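Local coordinates for DNA mismatch repair protein MutL (Aquifex aeolicus, PDB 6LZI) that probably hydrolyses ATP with the Bergerat-fold ATPase domain of a DNA mismatch repair endonuclease, held here in complex with ADP, at residues 49-54 / 133-138; 218-223 / 293-298. All coordinates share one frame; numbering follows the deposited sequence.

In the fold
Contact 1 lies in the ATPase part of the chain, where strands 46-51 and 134-140 are neighbours in a mixed eight-stranded sheet and supply Asp51 and Thr135 to the ADP pocket. Contact 2 belongs to the region of the mismatch repair C-terminal family, where helix 292-298 covers strand 219-225 of a second, five-stranded sheet. The two follow one another along the chain on opposite sides of its centre. The centres of contact 1 and contact 2 are about 37 Å apart. Between contact 1 and contact 2 the nearest atoms are about 22 Å apart, so they do not touch. The side chain of Val137 in contact 1 is about 10 Å from the bound magnesium ion, whereas contact 2 is purely apolar and lines no part of the pocket.

Contact 1 of 2, residues 49-54 / 133-138. With ADP (adenosine-5'-diphosphate), chain H.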
loop_
_atom_site.group_PDB
_atom_site.type_symbol
_atom_site.label_atom_id
_atom_site.label_comp_id
_atom_site.label_asym_id
_atom_site.label_seq_id
_atom_site.Cartn_x
_atom_site.Cartn_y
_atom_site.Cartn_z
ATOM N N VAL A 49 -2.870 0.318 10.833
ATOM C CA VAL A 49 -2.606 -0.779 9.900
ATOM C C VAL A 49 -2.466 -2.047 10.699
ATOM O O VAL A 49 -1.596 -2.154 11.565
ATOM C CB VAL A 49 -1.345 -0.507 9.057
ATOM C CG1 VAL A 49 -1.021 -1.671 8.069
ATOM C CG2 VAL A 49 -1.513 0.736 8.237
ATOM N N LYS A 50 -3.276 -3.014 10.347
ATOM C CA LYS A 50 -3.388 -4.275 11.015
ATOM C C LYS A 50 -3.014 -5.312 9.974
ATOM O O LYS A 50 -3.504 -5.253 8.837
ATOM C CB LYS A 50 -4.784 -4.512 11.465
ATOM C CG LYS A 50 -4.932 -5.845 12.297
ATOM C CD LYS A 50 -6.413 -5.859 12.634
ATOM C CE LYS A 50 -6.782 -7.049 13.526
ATOM N NZ LYS A 50 -6.720 -8.216 12.631
ATOM N N ASP A 51 -2.242 -6.293 10.405
ATOM C CA ASP A 51 -1.884 -7.419 9.543
ATOM C C ASP A 51 -1.853 -8.720 10.338
ATOM O O ASP A 51 -1.802 -8.731 11.593
ATOM C CB ASP A 51 -0.509 -7.157 8.841
ATOM C CG ASP A 51 0.689 -7.270 9.762
ATOM O OD1 ASP A 51 0.857 -8.320 10.482
ATOM O OD2 ASP A 51 1.475 -6.257 9.823
ATOM N N ASN A 52 -1.910 -9.837 9.583
ATOM C CA ASN A 52 -1.857 -11.176 10.139
ATOM C C ASN A 52 -0.538 -11.861 9.765
ATOM O O ASN A 52 -0.513 -13.071 9.550
ATOM C CB ASN A 52 -3.060 -12.006 9.644
ATOM C CG ASN A 52 -2.987 -12.273 8.130
ATOM O OD1 ASN A 52 -2.169 -11.659 7.415
ATOM N ND2 ASN A 52 -3.791 -13.231 7.631
ATOM N N GLY A 53 0.529 -11.091 9.694
ATOM C CA GLY A 53 1.848 -11.625 9.427
ATOM C C GLY A 53 2.454 -12.294 10.643
ATOM O O GLY A 53 1.805 -12.586 11.651
ATOM N N THR A 54 3.756 -12.476 10.563
ATOM C CA THR A 54 4.423 -13.304 11.552
ATOM C C THR A 54 4.570 -12.624 12.901
ATOM O O THR A 54 4.973 -13.274 13.863
ATOM C CB THR A 54 5.829 -13.680 11.042
ATOM O OG1 THR A 54 6.678 -12.533 11.163
ATOM C CG2 THR A 54 5.754 -14.011 9.621
ATOM N N VAL A 133 -2.357 -13.325 16.441
ATOM C CA VAL A 133 -1.028 -13.256 15.837
ATOM C C VAL A 133 -0.993 -12.199 14.748
ATOM O O VAL A 133 -1.922 -12.065 13.924
ATOM C CB VAL A 133 -0.617 -14.624 15.246
ATOM C CG1 VAL A 133 0.717 -14.435 14.489
ATOM C CG2 VAL A 133 -0.501 -15.663 16.311
ATOM N N GLY A 134 0.067 -11.422 14.753
ATOM C CA GLY A 134 0.281 -10.379 13.753
ATOM C C GLY A 134 0.594 -9.034 14.436
ATOM O O GLY A 134 1.038 -8.983 15.582
ATOM N N THR A 135 0.403 -7.934 13.709
ATOM C CA THR A 135 0.886 -6.615 14.148
ATOM C C THR A 135 -0.137 -5.551 13.833
ATOM O O THR A 135 -0.787 -5.603 12.792
ATOM C CB THR A 135 2.223 -6.277 13.421
ATOM O OG1 THR A 135 3.186 -7.290 13.726
ATOM C CG2 THR A 135 2.781 -4.942 13.840
ATOM N N GLU A 136 -0.326 -4.615 14.760
ATOM C CA GLU A 136 -1.228 -3.494 14.564
ATOM C C GLU A 136 -0.473 -2.235 14.981
ATOM O O GLU A 136 0.075 -2.189 16.080
ATOM C CB GLU A 136 -2.504 -3.697 15.410
ATOM C CG GLU A 136 -3.475 -2.565 15.142
ATOM C CD GLU A 136 -4.867 -3.016 15.556
ATOM O OE1 GLU A 136 -5.756 -2.952 14.702
ATOM O OE2 GLU A 136 -4.922 -3.600 16.652
ATOM N N VAL A 137 -0.430 -1.219 14.110
ATOM C CA VAL A 137 0.251 0.036 14.404
ATOM C C VAL A 137 -0.797 1.140 14.312
ATOM O O VAL A 137 -1.608 1.171 13.360
ATOM C CB VAL A 137 1.407 0.250 13.392
ATOM C CG1 VAL A 137 2.185 1.545 13.747
ATOM C CG2 VAL A 137 2.314 -0.946 13.478
ATOM N N GLU A 138 -0.830 2.017 15.327
ATOM C CA GLU A 138 -1.752 3.158 15.357
ATOM C C GLU A 138 -0.893 4.396 15.440
ATOM O O GLU A 138 -0.100 4.528 16.366
ATOM C CB GLU A 138 -2.685 3.089 16.573
ATOM C CG GLU A 138 -3.496 1.838 16.426
ATOM C CD GLU A 138 -4.543 1.680 17.482
ATOM O OE1 GLU A 138 -4.727 2.636 18.251
ATOM O OE2 GLU A 138 -5.157 0.593 17.523
HETATM P PB ADP H . 12.764 -1.783 7.948
HETATM O O1B ADP H . 11.419 -2.313 7.583
HETATM O O2B ADP H . 13.692 -2.885 8.521
HETATM O O3B ADP H . 13.429 -1.073 6.789
HETATM P PA ADP H . 11.144 -0.409 9.872
HETATM O O1A ADP H . 11.423 0.712 10.830
HETATM O O2A ADP H . 10.041 -0.154 8.903
HETATM O O3A ADP H . 12.588 -0.707 9.115
HETATM O "O5'" ADP H . 10.657 -1.722 10.679
HETATM C "C5'" ADP H . 11.700 -2.183 11.539
HETATM C "C4'" ADP H . 11.565 -3.683 11.785
HETATM O "O4'" ADP H . 10.402 -3.921 12.537
HETATM C "C3'" ADP H . 11.443 -4.566 10.560
HETATM O "O3'" ADP H . 12.766 -4.984 10.129
HETATM C "C2'" ADP H . 10.689 -5.767 11.099
HETATM O "O2'" ADP H . 11.727 -6.577 11.742
HETATM C "C1'" ADP H . 9.841 -5.174 12.198
HETATM N N9 ADP H . 8.476 -4.899 11.768
HETATM C C8 ADP H . 7.910 -3.690 11.500
HETATM N N7 ADP H . 6.603 -3.829 11.153
HETATM C C5 ADP H . 6.374 -5.168 11.187
HETATM C C6 ADP H . 5.182 -5.976 10.915
HETATM N N6 ADP H . 4.029 -5.375 10.511
HETATM N N1 ADP H . 5.299 -7.326 11.055
HETATM C C2 ADP H . 6.521 -7.887 11.434
HETATM N N3 ADP H . 7.631 -7.210 11.719
HETATM C C4 ADP H . 7.570 -5.854 11.616
HETATM O O HOH W 1 3.202 -8.893 11.598
HETATM O O HOH W 2 -3.569 -9.648 13.295
#
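The adenine end of the Bergerat ATP-binding fold is built here on Asp51 and Thr135, an antiparallel hydrogen-bonded pair whose side chains lie side by side and point the same way. Asp51 N donates to Thr135 O (2.9 Å) and Thr135 N returns a bond to Asp51 O (3.2 Å); Val49 and Val137 are joined likewise. The carboxylate divides its work. OD2 of Asp51 accepts from ADP N6 at 2.8 Å and also pairs with Ser27, while OD1 takes Gly53 N at 2.9 Å, closing an Asx turn. The turn opens the Asp-X-Gly-X-Gly motif of GHKL ATPases (Asp51 to Gly55). A water donates to Asp51 OD1 (2.7 Å), accepts from Thr135 OG1 (2.7 Å) and lies 2.7 Å from ADP N1, consistent with a water-mediated link from the hydroxyl to the purine; OG1 also bonds Ser105. An alanine in place of Asp51 would probably leave ADP N6 and Gly53 N without their acceptor and the water poorly held. Thr135 CG2 rests 3.6 Å from ADP N6. On the other face Glu136 OE1 lies against CB and CD of Lys50, while the carboxylate forms salt bridges with Arg104 and Arg48.

Contact 2 of 2, residues 218-223 / 293-298; sequences ITLRAF and ELVREL
Leu298 N donates to Leu294 O at 2.7 Å, a main-chain bond within the helix that fixes these two leucines one turn apart, both pointing at strand 219-223. No hydrogen bond crosses from helix to strand; the contact is made by aliphatic groups. Leu220 makes the largest share of it. Its CG stands anti to the carbonyl carbon (chi1 -56°), and the CD1 methyl beyond it reaches the helix beside the Leu294-Val295 peptide, 3.6 Å from Leu294 CG and 3.7 Å from Val295 N. The same methyl meets Val295 CG2 at 3.9 Å and, more loosely, Leu298 CB, so one methyl touches three helix residues. Leu294 CD2 touches both strand residues, Ile218 CG1 at 3.6 Å and Leu220 CD1 slightly farther off. The side chains of Ile218 and Leu220 each run antiparallel past that of Leu294, Ile218 meeting it at the CD2 methyl. Further along the strand the short side chain of Ala222 meets Leu298, CB to CD1, at 4.0 Å. The axes of segments 219-223 and 293-298 come within 9.6 Å and cross at -40°, a helix laid over the face of a sheet, in keeping with the S5-like fold to which this region's family belongs. In that sheet strand 219-225 lies between strands 209-213 and 260-266. Leu294 and Leu298 extend the contact onto Ala213 and Leu211 of strand 209-213, and Val295 packs on Phe250 and Leu251 of helix 245-254, which thus lies beside helix 292-298. On the opposite face of the strand, Arg221 and Phe223 lean on helix 196-204.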
loop_
_atom_site.group_PDB
_atom_site.type_symbol
_atom_site.label_atom_id
_atom_site.label_comp_id
_atom_site.label_asym_id
_atom_site.label_seq_id
_atom_site.Cartn_x
_atom_site.Cartn_y
_atom_site.Cartn_z
ATOM N N ILE A 218 13.041 -9.897 -21.578
ATOM C CA ILE A 218 12.137 -8.782 -21.319
ATOM C C ILE A 218 10.711 -9.297 -21.415
ATOM O O ILE A 218 10.338 -9.891 -22.432
ATOM C CB ILE A 218 12.368 -7.648 -22.334
ATOM C CG1 ILE A 218 11.144 -6.735 -22.400
ATOM C CG2 ILE A 218 12.687 -8.239 -23.720
ATOM C CD1 ILE A 218 10.788 -6.054 -21.108
ATOM N N THR A 219 9.904 -9.064 -20.375
ATOM C CA THR A 219 8.546 -9.601 -20.361
ATOM C C THR A 219 7.529 -8.517 -20.017
ATOM O O THR A 219 7.721 -7.753 -19.062
ATOM C CB THR A 219 8.457 -10.783 -19.390
ATOM O OG1 THR A 219 9.456 -11.749 -19.760
ATOM C CG2 THR A 219 7.094 -11.446 -19.475
ATOM N N LEU A 220 6.449 -8.461 -20.808
ATOM C CA LEU A 220 5.353 -7.514 -20.628
ATOM C C LEU A 220 4.040 -8.277 -20.522
ATOM O O LEU A 220 3.795 -9.218 -21.285
ATOM C CB LEU A 220 5.274 -6.531 -21.807
ATOM C CG LEU A 220 6.507 -5.720 -22.137
ATOM C CD1 LEU A 220 6.315 -5.032 -23.508
ATOM C CD2 LEU A 220 6.831 -4.708 -21.046
ATOM N N ARG A 221 3.227 -7.888 -19.555
ATOM C CA ARG A 221 1.870 -8.374 -19.388
ATOM C C ARG A 221 1.024 -7.137 -19.100
ATOM O O ARG A 221 1.267 -6.439 -18.097
ATOM C CB ARG A 221 1.807 -9.381 -18.228
ATOM C CG ARG A 221 0.493 -10.126 -18.034
ATOM C CD ARG A 221 0.560 -10.978 -16.769
ATOM N NE ARG A 221 -0.581 -11.864 -16.695
ATOM C CZ ARG A 221 -0.840 -12.693 -15.692
ATOM N NH1 ARG A 221 -0.027 -12.767 -14.631
ATOM N NH2 ARG A 221 -1.932 -13.442 -15.764
ATOM N N ALA A 222 0.049 -6.852 -19.969
ATOM C CA ALA A 222 -0.868 -5.754 -19.700
ATOM C C ALA A 222 -2.315 -6.221 -19.617
ATOM O O ALA A 222 -2.693 -7.288 -20.134
ATOM C CB ALA A 222 -0.760 -4.646 -20.754
ATOM N N PHE A 223 -3.128 -5.373 -18.998
ATOM C CA PHE A 223 -4.579 -5.533 -18.974
ATOM C C PHE A 223 -5.149 -4.233 -19.476
ATOM O O PHE A 223 -4.841 -3.187 -18.891
ATOM C CB PHE A 223 -5.087 -5.833 -17.546
ATOM C CG PHE A 223 -4.432 -7.059 -16.959
ATOM C CD1 PHE A 223 -3.169 -6.961 -16.348
ATOM C CD2 PHE A 223 -5.007 -8.307 -17.129
ATOM C CE1 PHE A 223 -2.512 -8.128 -15.859
ATOM C CE2 PHE A 223 -4.382 -9.438 -16.679
ATOM C CZ PHE A 223 -3.112 -9.357 -16.046
ATOM N N GLU A 293 9.562 -0.158 -28.036
ATOM C CA GLU A 293 9.192 -0.959 -29.196
ATOM C C GLU A 293 8.295 -2.127 -28.793
ATOM O O GLU A 293 7.212 -2.319 -29.361
ATOM C CB GLU A 293 10.458 -1.457 -29.903
ATOM C CG GLU A 293 10.288 -2.752 -30.687
ATOM C CD GLU A 293 11.510 -3.092 -31.531
ATOM O OE1 GLU A 293 12.495 -2.320 -31.494
ATOM O OE2 GLU A 293 11.480 -4.130 -32.236
ATOM N N LEU A 294 8.725 -2.921 -27.808
ATOM C CA LEU A 294 7.934 -4.094 -27.441
ATOM C C LEU A 294 6.581 -3.693 -26.862
ATOM O O LEU A 294 5.597 -4.426 -27.011
ATOM C CB LEU A 294 8.714 -4.976 -26.463
ATOM C CG LEU A 294 8.157 -6.395 -26.235
ATOM C CD1 LEU A 294 8.009 -7.178 -27.528
ATOM C CD2 LEU A 294 8.987 -7.190 -25.217
ATOM N N VAL A 295 6.497 -2.517 -26.254
ATOM C CA VAL A 295 5.208 -2.030 -25.780
ATOM C C VAL A 295 4.277 -1.747 -26.951
ATOM O O VAL A 295 3.106 -2.130 -26.932
ATOM C CB VAL A 295 5.399 -0.788 -24.894
ATOM C CG1 VAL A 295 4.070 -0.175 -24.559
ATOM C CG2 VAL A 295 6.147 -1.152 -23.623
ATOM N N ARG A 296 4.774 -1.046 -27.987
ATOM C CA ARG A 296 3.916 -0.811 -29.145
ATOM C C ARG A 296 3.636 -2.108 -29.905
ATOM O O ARG A 296 2.564 -2.255 -30.490
ATOM C CB ARG A 296 4.513 0.281 -30.045
ATOM C CG ARG A 296 5.283 -0.146 -31.287
ATOM C CD ARG A 296 5.874 1.098 -32.038
ATOM N NE ARG A 296 4.837 2.046 -32.469
ATOM C CZ ARG A 296 4.686 3.287 -31.999
ATOM N NH1 ARG A 296 5.519 3.768 -31.083
ATOM N NH2 ARG A 296 3.700 4.057 -32.452
ATOM N N GLU A 297 4.554 -3.075 -29.871
ATOM C CA GLU A 297 4.255 -4.411 -30.377
ATOM C C GLU A 297 3.133 -5.061 -29.566
ATOM O O GLU A 297 2.187 -5.635 -30.127
ATOM C CB GLU A 297 5.538 -5.256 -30.350
ATOM C CG GLU A 297 5.357 -6.783 -30.410
ATOM C CD GLU A 297 6.649 -7.494 -30.782
ATOM O OE1 GLU A 297 6.600 -8.694 -31.113
ATOM O OE2 GLU A 297 7.715 -6.844 -30.770
ATOM N N LEU A 298 3.222 -4.946 -28.243
ATOM C CA LEU A 298 2.171 -5.395 -27.338
ATOM C C LEU A 298 0.817 -4.760 -27.665
ATOM O O LEU A 298 -0.226 -5.429 -27.606
ATOM C CB LEU A 298 2.616 -5.060 -25.923
ATOM C CG LEU A 298 1.887 -5.396 -24.642
ATOM C CD1 LEU A 298 0.656 -4.526 -24.485
ATOM C CD2 LEU A 298 1.556 -6.863 -24.577
#